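Long-range contact in 165aa long hypothetical protein (Pyrococcus horikoshii, PDB 2DC4), which is of unknown function but belongs to the CYTH family, whose members typically bind organophosphates or triphosphates, with divalent metal ions, inside a beta-barrel tunnel: residues Ile3-Lys15 with Leu114-Val128. Numbering follows the deposited sequence.
Sequences IEVKFRVNFEDIK and LNRVEKAGDFLDIEV
Arg116 lays its guanidinium flat on one face of the Phe11 ring, the planes only 4° from parallel, with Arg116 CZ 4.1 Å from the ring centroid in an off-centre cation-pi contact. Its CD methylene sits over the same face, adding a CH-pi contact, so the arginine offers the ring both its charge and an apolar methylene. Bends at chi2 and chi3 (-148° and 76°) fold the chain over the ring. Asp122 fixes the group's rotation, gripped side-on by Arg116 NE to OD1 (3.0 Å) and NH2 to OD2 (3.1 Å). Glu12 adds a long salt bridge, backed by a water shared between its OE1 and Arg116 NH1; a second water links Phe11 N to Asp122 OD2.

Leu114 lies between strand and helix: its CD2 meets Phe11 CE1 at 3.4 Å, while CD1 is tightly packed on Ile14 CG2 (3.5 Å). Branched Val9 extends this apolar patch to Leu124. Gly121 belongs to a classic beta bulge, where a side chain would jam against the preceding carbonyl.

Strands 3-8 and 121-128 pair antiparallel, with reciprocal bonds between Val5 and Ile126 and between Phe7 and Leu124 (Phe7 N to Leu124 O, 2.8 Å). Alternation separates the faces: Val5, Phe7 and Ile126 on one, Glu4, Lys6, Asp125 and Glu127 on the other. Glu4 and Lys6 fit the ExExK signature of the family, consistent with a charged tunnel lining. Lys6 NZ bonds Lys157 O, and Asp125 OD2 bonds Tyr159.

The pairing joins the first and last strands, closing the eight-stranded barrel. Helix 133-146 covers the apolar face, with Ile140 against Val5 and Trp141 edge-to-face with Phe7, while helix 11-21 runs antiparallel alongside strand 110-117, where Phe11 meets Trp103 of strand 94-107 edge-to-face.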
# COMPACT_ATOMS: atom_id res chain seq x y z
N ILE A 3 -18.82 -2.98 -13.04
CA ILE A 3 -20.27 -2.95 -13.23
C ILE A 3 -20.89 -4.02 -12.34
O ILE A 3 -20.55 -5.20 -12.44
CB ILE A 3 -20.66 -3.22 -14.69
CG1 ILE A 3 -20.09 -2.12 -15.60
CG2 ILE A 3 -22.18 -3.26 -14.83
CD1 ILE A 3 -20.59 -0.72 -15.28
N GLU A 4 -21.79 -3.60 -11.46
CA GLU A 4 -22.41 -4.55 -10.56
C GLU A 4 -23.72 -4.06 -9.95
O GLU A 4 -23.92 -2.86 -9.77
CB GLU A 4 -21.44 -4.90 -9.43
CG GLU A 4 -20.84 -3.69 -8.74
CD GLU A 4 -19.99 -4.07 -7.55
OE1 GLU A 4 -19.16 -4.99 -7.67
OE2 GLU A 4 -20.15 -3.43 -6.48
N VAL A 5 -24.60 -5.01 -9.66
CA VAL A 5 -25.88 -4.70 -9.04
C VAL A 5 -25.96 -5.55 -7.78
O VAL A 5 -25.63 -6.73 -7.79
CB VAL A 5 -27.06 -5.04 -9.97
CG1 VAL A 5 -28.37 -4.66 -9.30
CG2 VAL A 5 -26.90 -4.31 -11.29
N LYS A 6 -26.39 -4.92 -6.69
CA LYS A 6 -26.50 -5.59 -5.40
C LYS A 6 -27.96 -5.88 -5.09
O LYS A 6 -28.83 -5.06 -5.36
CB LYS A 6 -25.92 -4.68 -4.31
CG LYS A 6 -25.88 -5.31 -2.91
CD LYS A 6 -25.41 -4.31 -1.86
CE LYS A 6 -24.02 -3.78 -2.17
NZ LYS A 6 -23.58 -2.79 -1.14
N PHE A 7 -28.21 -7.06 -4.52
CA PHE A 7 -29.57 -7.47 -4.16
C PHE A 7 -29.66 -7.94 -2.71
O PHE A 7 -28.75 -8.61 -2.21
CB PHE A 7 -30.05 -8.62 -5.05
CG PHE A 7 -30.05 -8.29 -6.52
CD1 PHE A 7 -28.88 -8.39 -7.27
CD2 PHE A 7 -31.22 -7.90 -7.16
CE1 PHE A 7 -28.88 -8.10 -8.63
CE2 PHE A 7 -31.23 -7.61 -8.52
CZ PHE A 7 -30.06 -7.72 -9.26
N ARG A 8 -30.76 -7.60 -2.04
CA ARG A 8 -30.97 -8.05 -0.67
C ARG A 8 -31.59 -9.42 -0.90
O ARG A 8 -32.57 -9.55 -1.63
CB ARG A 8 -31.94 -7.11 0.05
CG ARG A 8 -31.64 -6.89 1.52
CD ARG A 8 -32.23 -5.57 1.99
NE ARG A 8 -31.51 -5.05 3.15
CZ ARG A 8 -31.25 -3.76 3.35
NH1 ARG A 8 -31.66 -2.86 2.48
NH2 ARG A 8 -30.57 -3.38 4.42
N VAL A 9 -31.02 -10.45 -0.28
CA VAL A 9 -31.51 -11.80 -0.52
C VAL A 9 -31.58 -12.70 0.70
O VAL A 9 -31.10 -12.36 1.78
CB VAL A 9 -30.60 -12.54 -1.51
CG1 VAL A 9 -30.47 -11.76 -2.80
CG2 VAL A 9 -29.23 -12.75 -0.87
N ASN A 10 -32.20 -13.87 0.50
CA ASN A 10 -32.24 -14.87 1.55
C ASN A 10 -31.07 -15.78 1.17
O ASN A 10 -31.08 -16.42 0.11
CB ASN A 10 -33.54 -15.67 1.53
CG ASN A 10 -33.53 -16.81 2.55
OD1 ASN A 10 -32.86 -17.82 2.34
ND2 ASN A 10 -34.25 -16.63 3.65
N PHE A 11 -30.05 -15.79 2.02
CA PHE A 11 -28.85 -16.57 1.78
C PHE A 11 -29.03 -18.00 1.28
O PHE A 11 -28.54 -18.36 0.22
CB PHE A 11 -27.99 -16.62 3.04
CG PHE A 11 -26.68 -17.32 2.84
CD1 PHE A 11 -25.62 -16.66 2.23
CD2 PHE A 11 -26.53 -18.65 3.20
CE1 PHE A 11 -24.42 -17.33 1.97
CE2 PHE A 11 -25.34 -19.33 2.96
CZ PHE A 11 -24.29 -18.66 2.34
N GLU A 12 -29.73 -18.81 2.06
CA GLU A 12 -29.93 -20.20 1.70
C GLU A 12 -30.64 -20.41 0.37
O GLU A 12 -30.22 -21.24 -0.44
CB GLU A 12 -30.70 -20.93 2.82
CG GLU A 12 -29.92 -21.07 4.13
CD GLU A 12 -29.90 -19.80 4.96
OE1 GLU A 12 -29.20 -19.79 6.01
OE2 GLU A 12 -30.58 -18.82 4.59
N ASP A 13 -31.70 -19.65 0.13
CA ASP A 13 -32.46 -19.79 -1.11
C ASP A 13 -31.65 -19.42 -2.35
O ASP A 13 -31.62 -20.17 -3.32
CB ASP A 13 -33.72 -18.92 -1.05
CG ASP A 13 -34.62 -19.25 0.13
OD1 ASP A 13 -34.88 -20.45 0.36
OD2 ASP A 13 -35.07 -18.32 0.83
N ILE A 14 -30.98 -18.27 -2.31
CA ILE A 14 -30.21 -17.83 -3.46
C ILE A 14 -28.96 -18.68 -3.71
O ILE A 14 -28.56 -18.86 -4.86
CB ILE A 14 -29.83 -16.34 -3.33
CG1 ILE A 14 -29.56 -15.75 -4.72
CG2 ILE A 14 -28.61 -16.17 -2.43
CD1 ILE A 14 -30.81 -15.65 -5.58
N LYS A 15 -28.36 -19.20 -2.65
CA LYS A 15 -27.18 -20.04 -2.79
C LYS A 15 -27.61 -21.27 -3.59
O LYS A 15 -26.93 -21.69 -4.52
CB LYS A 15 -26.65 -20.46 -1.41
CG LYS A 15 -25.43 -21.37 -1.45
CD LYS A 15 -24.88 -21.61 -0.05
CE LYS A 15 -23.64 -22.49 -0.06
NZ LYS A 15 -23.92 -23.89 -0.52
N LEU A 114 -21.88 -13.73 -2.93
CA LEU A 114 -22.96 -13.88 -1.94
C LEU A 114 -22.36 -13.53 -0.60
O LEU A 114 -21.52 -14.26 -0.07
CB LEU A 114 -23.47 -15.32 -1.95
CG LEU A 114 -24.65 -15.64 -1.03
CD1 LEU A 114 -25.76 -14.62 -1.24
CD2 LEU A 114 -25.15 -17.05 -1.33
N ASN A 115 -22.80 -12.40 -0.05
CA ASN A 115 -22.26 -11.89 1.20
C ASN A 115 -23.14 -11.95 2.43
O ASN A 115 -24.29 -11.53 2.40
CB ASN A 115 -21.85 -10.43 1.01
CG ASN A 115 -20.90 -10.24 -0.13
OD1 ASN A 115 -19.80 -10.80 -0.14
ND2 ASN A 115 -21.30 -9.45 -1.12
N ARG A 116 -22.57 -12.47 3.52
CA ARG A 116 -23.28 -12.49 4.79
C ARG A 116 -22.52 -11.41 5.55
O ARG A 116 -21.43 -11.63 6.06
CB ARG A 116 -23.14 -13.86 5.47
CG ARG A 116 -23.58 -15.00 4.57
CD ARG A 116 -24.19 -16.15 5.34
NE ARG A 116 -25.54 -15.84 5.77
CZ ARG A 116 -26.33 -16.69 6.43
NH1 ARG A 116 -25.88 -17.91 6.73
NH2 ARG A 116 -27.56 -16.34 6.75
N VAL A 117 -23.12 -10.22 5.60
CA VAL A 117 -22.49 -9.03 6.20
C VAL A 117 -22.91 -8.79 7.65
O VAL A 117 -24.08 -8.60 7.98
CB VAL A 117 -22.87 -7.79 5.37
CG1 VAL A 117 -22.08 -6.59 5.89
CG2 VAL A 117 -22.55 -8.01 3.91
N GLU A 118 -21.90 -8.83 8.55
CA GLU A 118 -22.15 -8.54 9.96
C GLU A 118 -22.85 -7.17 10.14
O GLU A 118 -22.49 -6.17 9.53
CB GLU A 118 -20.80 -8.58 10.72
CG GLU A 118 -20.29 -10.02 10.96
CD GLU A 118 -19.13 -10.04 11.94
OE1 GLU A 118 -18.28 -10.91 11.82
OE2 GLU A 118 -19.12 -9.24 12.88
N LYS A 119 -23.95 -7.19 10.94
CA LYS A 119 -24.69 -5.95 11.25
C LYS A 119 -25.36 -5.31 10.03
O LYS A 119 -25.71 -4.14 10.03
CB LYS A 119 -23.72 -4.95 11.88
CG LYS A 119 -23.13 -5.46 13.20
CD LYS A 119 -22.19 -4.46 13.86
CE LYS A 119 -21.55 -5.03 15.13
NZ LYS A 119 -20.61 -4.06 15.69
N ALA A 120 -25.60 -6.08 8.97
CA ALA A 120 -26.27 -5.54 7.79
C ALA A 120 -27.26 -6.53 7.18
O ALA A 120 -28.38 -6.16 6.86
CB ALA A 120 -25.25 -5.11 6.75
N GLY A 121 -26.83 -7.78 7.03
CA GLY A 121 -27.70 -8.79 6.45
C GLY A 121 -27.05 -9.55 5.31
O GLY A 121 -25.83 -9.50 5.15
N ASP A 122 -27.86 -10.23 4.50
CA ASP A 122 -27.32 -11.00 3.38
C ASP A 122 -27.59 -10.32 2.05
O ASP A 122 -28.70 -9.89 1.76
CB ASP A 122 -27.91 -12.42 3.39
CG ASP A 122 -27.62 -13.15 4.69
OD1 ASP A 122 -26.47 -13.08 5.17
OD2 ASP A 122 -28.54 -13.81 5.22
N PHE A 123 -26.55 -10.23 1.23
CA PHE A 123 -26.66 -9.57 -0.06
C PHE A 123 -25.95 -10.36 -1.14
O PHE A 123 -25.01 -11.11 -0.86
CB PHE A 123 -26.04 -8.17 -0.01
CG PHE A 123 -26.63 -7.28 1.05
CD1 PHE A 123 -26.23 -7.39 2.38
CD2 PHE A 123 -27.60 -6.35 0.71
CE1 PHE A 123 -26.80 -6.58 3.35
CE2 PHE A 123 -28.17 -5.53 1.68
CZ PHE A 123 -27.77 -5.64 3.00
N LEU A 124 -26.40 -10.19 -2.37
CA LEU A 124 -25.78 -10.85 -3.51
C LEU A 124 -25.36 -9.76 -4.47
O LEU A 124 -26.18 -8.93 -4.87
CB LEU A 124 -26.75 -11.79 -4.23
CG LEU A 124 -26.22 -12.28 -5.60
CD1 LEU A 124 -25.07 -13.26 -5.38
CD2 LEU A 124 -27.33 -12.94 -6.40
N ASP A 125 -24.08 -9.73 -4.82
CA ASP A 125 -23.60 -8.77 -5.79
C ASP A 125 -23.40 -9.56 -7.07
O ASP A 125 -22.77 -10.62 -7.06
CB ASP A 125 -22.26 -8.16 -5.36
CG ASP A 125 -22.42 -7.07 -4.33
OD1 ASP A 125 -23.17 -6.11 -4.60
OD2 ASP A 125 -21.78 -7.15 -3.26
N ILE A 126 -23.98 -9.07 -8.17
CA ILE A 126 -23.79 -9.74 -9.45
C ILE A 126 -22.92 -8.78 -10.24
O ILE A 126 -23.31 -7.64 -10.53
CB ILE A 126 -25.13 -9.97 -10.19
CG1 ILE A 126 -26.08 -10.80 -9.32
CG2 ILE A 126 -24.86 -10.69 -11.52
CD1 ILE A 126 -27.40 -11.16 -10.02
N GLU A 127 -21.72 -9.25 -10.58
CA GLU A 127 -20.73 -8.44 -11.28
C GLU A 127 -20.45 -8.99 -12.68
O GLU A 127 -20.43 -10.19 -12.92
CB GLU A 127 -19.44 -8.45 -10.45
CG GLU A 127 -19.50 -7.46 -9.28
CD GLU A 127 -18.18 -7.48 -8.55
OE1 GLU A 127 -17.14 -7.52 -9.20
OE2 GLU A 127 -18.20 -7.46 -7.32
N VAL A 128 -20.19 -8.10 -13.63
CA VAL A 128 -19.88 -8.54 -14.98
C VAL A 128 -18.69 -7.75 -15.51
O VAL A 128 -18.47 -6.61 -15.12
CB VAL A 128 -21.09 -8.35 -15.93
CG1 VAL A 128 -21.42 -6.88 -16.06
CG2 VAL A 128 -20.78 -8.95 -17.30
O HOH W 1 -17.12 -5.50 -12.83
O HOH W 2 -30.73 -14.72 4.47
O HOH W 3 -28.32 -18.97 8.47